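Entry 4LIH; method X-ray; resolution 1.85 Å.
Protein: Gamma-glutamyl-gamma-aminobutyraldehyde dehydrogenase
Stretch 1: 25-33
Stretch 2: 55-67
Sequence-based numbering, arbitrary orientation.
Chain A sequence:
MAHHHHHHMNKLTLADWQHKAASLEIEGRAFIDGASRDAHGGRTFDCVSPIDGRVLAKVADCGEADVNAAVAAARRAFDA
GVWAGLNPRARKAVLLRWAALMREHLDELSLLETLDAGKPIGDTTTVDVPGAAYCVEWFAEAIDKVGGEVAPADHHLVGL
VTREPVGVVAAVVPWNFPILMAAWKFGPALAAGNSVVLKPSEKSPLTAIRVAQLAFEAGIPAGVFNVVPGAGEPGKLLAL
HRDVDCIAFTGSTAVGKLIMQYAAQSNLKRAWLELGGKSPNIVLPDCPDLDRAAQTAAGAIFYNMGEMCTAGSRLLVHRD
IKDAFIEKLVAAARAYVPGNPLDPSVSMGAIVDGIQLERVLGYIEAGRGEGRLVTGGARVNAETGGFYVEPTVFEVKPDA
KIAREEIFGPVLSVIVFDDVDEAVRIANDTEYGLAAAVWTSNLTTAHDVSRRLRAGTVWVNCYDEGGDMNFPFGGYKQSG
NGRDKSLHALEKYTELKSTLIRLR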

# COMPACT_ATOMS: atom_id res chain seq x y z
N GLU A 25 23.26 -12.41 -39.97
CA GLU A 25 24.04 -13.43 -39.27
C GLU A 25 23.24 -13.89 -38.04
O GLU A 25 22.97 -13.09 -37.17
CB GLU A 25 25.38 -12.85 -38.80
CG GLU A 25 26.23 -12.19 -39.88
CD GLU A 25 27.00 -13.19 -40.73
OE1 GLU A 25 26.63 -14.39 -40.78
OE2 GLU A 25 27.99 -12.76 -41.38
N ILE A 26 22.89 -15.16 -37.96
CA ILE A 26 22.04 -15.65 -36.85
C ILE A 26 22.92 -16.43 -35.87
O ILE A 26 23.57 -17.40 -36.26
CB ILE A 26 20.94 -16.59 -37.35
CG1 ILE A 26 19.99 -15.87 -38.30
CG2 ILE A 26 20.16 -17.18 -36.16
CD1 ILE A 26 18.88 -16.72 -38.89
N GLU A 27 22.91 -16.02 -34.60
CA GLU A 27 23.63 -16.75 -33.54
C GLU A 27 22.77 -17.90 -33.00
O GLU A 27 21.64 -17.65 -32.56
CB GLU A 27 23.97 -15.82 -32.40
CG GLU A 27 24.65 -16.53 -31.23
CD GLU A 27 25.95 -17.18 -31.62
OE1 GLU A 27 26.93 -16.40 -31.82
OE2 GLU A 27 26.00 -18.44 -31.75
N GLY A 28 23.32 -19.13 -33.03
CA GLY A 28 22.62 -20.34 -32.60
C GLY A 28 23.12 -20.98 -31.32
O GLY A 28 22.49 -21.91 -30.79
N ARG A 29 24.23 -20.49 -30.79
CA ARG A 29 24.77 -21.05 -29.56
C ARG A 29 23.96 -20.68 -28.29
O ARG A 29 23.29 -19.67 -28.24
CB ARG A 29 26.22 -20.64 -29.38
CG ARG A 29 27.15 -21.32 -30.43
CD ARG A 29 28.58 -20.80 -30.39
NE ARG A 29 28.64 -19.41 -30.81
CZ ARG A 29 29.70 -18.61 -30.73
NH1 ARG A 29 30.81 -19.01 -30.17
NH2 ARG A 29 29.62 -17.36 -31.15
N ALA A 30 24.03 -21.57 -27.29
CA ALA A 30 23.61 -21.28 -25.92
C ALA A 30 24.39 -20.10 -25.40
O ALA A 30 25.52 -19.84 -25.84
CB ALA A 30 23.88 -22.47 -25.03
N PHE A 31 23.80 -19.40 -24.44
CA PHE A 31 24.51 -18.36 -23.74
C PHE A 31 24.54 -18.69 -22.26
O PHE A 31 23.52 -18.59 -21.55
CB PHE A 31 23.88 -16.98 -23.91
CG PHE A 31 24.82 -15.86 -23.55
CD1 PHE A 31 24.92 -15.37 -22.23
CD2 PHE A 31 25.61 -15.28 -24.51
CE1 PHE A 31 25.77 -14.34 -21.92
CE2 PHE A 31 26.52 -14.27 -24.20
CZ PHE A 31 26.57 -13.79 -22.90
N ILE A 32 25.74 -19.07 -21.79
CA ILE A 32 25.87 -19.62 -20.47
C ILE A 32 27.07 -18.97 -19.82
O ILE A 32 28.17 -19.04 -20.38
CB ILE A 32 25.99 -21.18 -20.50
CG1 ILE A 32 24.73 -21.84 -21.04
CG2 ILE A 32 26.23 -21.72 -19.12
CD1 ILE A 32 24.83 -23.33 -21.34
N ASP A 33 26.85 -18.38 -18.64
CA ASP A 33 27.93 -17.83 -17.81
C ASP A 33 28.80 -16.83 -18.57
O ASP A 33 30.03 -16.95 -18.59
CB ASP A 33 28.79 -18.97 -17.21
CG ASP A 33 29.63 -18.53 -16.03
OD1 ASP A 33 29.49 -17.41 -15.56
OD2 ASP A 33 30.43 -19.34 -15.53
N VAL A 55 15.72 -23.55 -43.40
CA VAL A 55 16.51 -23.74 -42.18
C VAL A 55 17.28 -22.46 -41.91
O VAL A 55 18.16 -22.08 -42.67
CB VAL A 55 17.47 -24.94 -42.30
CG1 VAL A 55 18.37 -25.03 -41.07
CG2 VAL A 55 16.68 -26.24 -42.46
N LEU A 56 16.95 -21.78 -40.82
CA LEU A 56 17.57 -20.51 -40.53
C LEU A 56 18.95 -20.66 -39.94
O LEU A 56 19.82 -19.84 -40.18
CB LEU A 56 16.72 -19.73 -39.53
CG LEU A 56 15.30 -19.43 -40.01
CD1 LEU A 56 14.48 -19.04 -38.80
CD2 LEU A 56 15.32 -18.32 -41.08
N ALA A 57 19.13 -21.69 -39.13
CA ALA A 57 20.33 -21.83 -38.34
C ALA A 57 20.32 -23.19 -37.67
O ALA A 57 19.24 -23.78 -37.47
CB ALA A 57 20.41 -20.75 -37.29
N LYS A 58 21.52 -23.68 -37.37
CA LYS A 58 21.66 -24.79 -36.42
C LYS A 58 21.83 -24.19 -35.01
O LYS A 58 22.71 -23.35 -34.78
CB LYS A 58 22.82 -25.70 -36.80
CG LYS A 58 22.54 -26.49 -38.07
CD LYS A 58 23.51 -27.64 -38.28
CE LYS A 58 23.29 -28.37 -39.60
NZ LYS A 58 22.17 -29.35 -39.51
N VAL A 59 20.99 -24.63 -34.09
CA VAL A 59 20.96 -24.06 -32.76
C VAL A 59 21.35 -25.13 -31.75
O VAL A 59 21.06 -26.30 -31.92
CB VAL A 59 19.56 -23.49 -32.47
CG1 VAL A 59 19.36 -23.12 -30.99
CG2 VAL A 59 19.31 -22.31 -33.41
N ALA A 60 22.06 -24.72 -30.71
CA ALA A 60 22.49 -25.65 -29.67
C ALA A 60 21.31 -26.49 -29.16
O ALA A 60 20.32 -25.94 -28.81
CB ALA A 60 23.13 -24.88 -28.53
N ASP A 61 21.46 -27.80 -29.11
CA ASP A 61 20.47 -28.67 -28.50
C ASP A 61 20.93 -29.16 -27.11
O ASP A 61 21.59 -30.22 -26.98
CB ASP A 61 20.18 -29.86 -29.40
CG ASP A 61 19.09 -30.73 -28.84
OD1 ASP A 61 18.02 -30.20 -28.49
OD2 ASP A 61 19.32 -31.94 -28.76
N CYS A 62 20.56 -28.39 -26.07
CA CYS A 62 21.11 -28.65 -24.75
C CYS A 62 20.54 -29.85 -24.05
O CYS A 62 19.37 -30.21 -24.18
CB CYS A 62 21.02 -27.41 -23.84
SG CYS A 62 22.07 -26.07 -24.47
N GLY A 63 21.40 -30.48 -23.28
CA GLY A 63 21.02 -31.58 -22.42
C GLY A 63 21.49 -31.30 -21.01
O GLY A 63 21.69 -30.15 -20.61
N GLU A 64 21.64 -32.37 -20.23
CA GLU A 64 21.94 -32.21 -18.82
C GLU A 64 23.27 -31.53 -18.53
O GLU A 64 23.36 -30.71 -17.61
CB GLU A 64 21.81 -33.56 -18.08
CG GLU A 64 21.63 -33.34 -16.60
CD GLU A 64 21.25 -34.58 -15.84
OE1 GLU A 64 20.54 -35.47 -16.38
OE2 GLU A 64 21.69 -34.63 -14.66
N ALA A 65 24.32 -31.79 -19.30
CA ALA A 65 25.59 -31.16 -18.96
C ALA A 65 25.42 -29.66 -19.01
O ALA A 65 25.87 -28.93 -18.12
CB ALA A 65 26.72 -31.59 -19.89
N ASP A 66 24.73 -29.20 -20.05
CA ASP A 66 24.56 -27.76 -20.28
C ASP A 66 23.60 -27.09 -19.31
O ASP A 66 23.86 -25.99 -18.85
CB ASP A 66 24.09 -27.49 -21.72
CG ASP A 66 24.89 -28.28 -22.75
OD1 ASP A 66 26.01 -27.91 -23.00
OD2 ASP A 66 24.40 -29.30 -23.29
N VAL A 67 22.47 -27.75 -19.02
CA VAL A 67 21.55 -27.26 -17.97
C VAL A 67 22.34 -27.15 -16.67
O VAL A 67 22.28 -26.12 -16.00
CB VAL A 67 20.34 -28.18 -17.77
CG1 VAL A 67 19.60 -27.83 -16.48
CG2 VAL A 67 19.39 -28.06 -18.96

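Stretches 25-33 and 55-67 meet in a small, mostly apolar contact, pinned by a single backbone hydrogen bond at Gly28 and burying 382 Å² in all, both sides summed. The backbones come closest at Gly28 and Val59, whose CA atoms lie 4.1 Å apart; the CA atoms of Arg29 and Ala60 are 5.1 Å apart, and by Ile32 and Asp66 the CA spacing has opened to 8.2 Å. The one hydrogen bond runs from Ala60 N to Gly28 O, 2.8 Å long and nearly straight, with an angle of 168° at the hydrogen. The same carbonyl oxygen also receives a CA-H...O contact from Val59, Gly28 O to Val59 CA being 3.3 Å with an angle of 132° at the hydrogen, so one acceptor faces two successive residues of the strand 55-60.

Glycine suits this close approach. Gly28 CA sits 3.7 Å from Lys58 O, and a CB in ideal position would lie only 2.2 Å from Lys58 O, a clash, and a tight 3.3 Å from Val59 CA.

Before the glycine, the CA-to-CB bond of Ile26 points toward the second stretch, and the side chain spreads over two neighbors: its CD1 lies 3.8 Å from Leu56 CB, and its CG2 lies 3.8 Å from Ala57 CB. Ile26 CD1 also packs 3.5 Å from Leu56 O, a van der Waals contact, since a methyl group offers no polar hydrogen. Beyond the glycine the partners are small. Ala30 CB lies 4.3 Å from Ala60 CB and 4.1 Å from Cys62 SG, while Ala60 CB comes within 3.6 Å of Ala30 N. Farther on, the longer side chain of Ile32 spans the wider gap, its CD1 reaching 3.8 Å from Asp66 O and 4.2 Å from Asp66 CB at the start of the helix.

Local bonds brace each stretch. The CA-to-CB bonds of Glu27 and Arg29 point away from the strand, and the two side chains form a salt bridge, with Arg29 NH2 2.9 Å from Glu27 OE1 and Arg29 NE 3.0 Å from Glu27 OE2. Glu27 OE2 also accepts a hydrogen bond from Arg29 N at 2.9 Å, so the carboxylate bridges over Gly28 to both the backbone and the guanidinium group. In the second stretch, Gly63 occupies the N-cap position: Gly63 N donates to Asp66 OD2 at 3.2 Å, and Gly63 O accepts from Val67 N at 3.0 Å, tying Gly63 to the first turn of the helix.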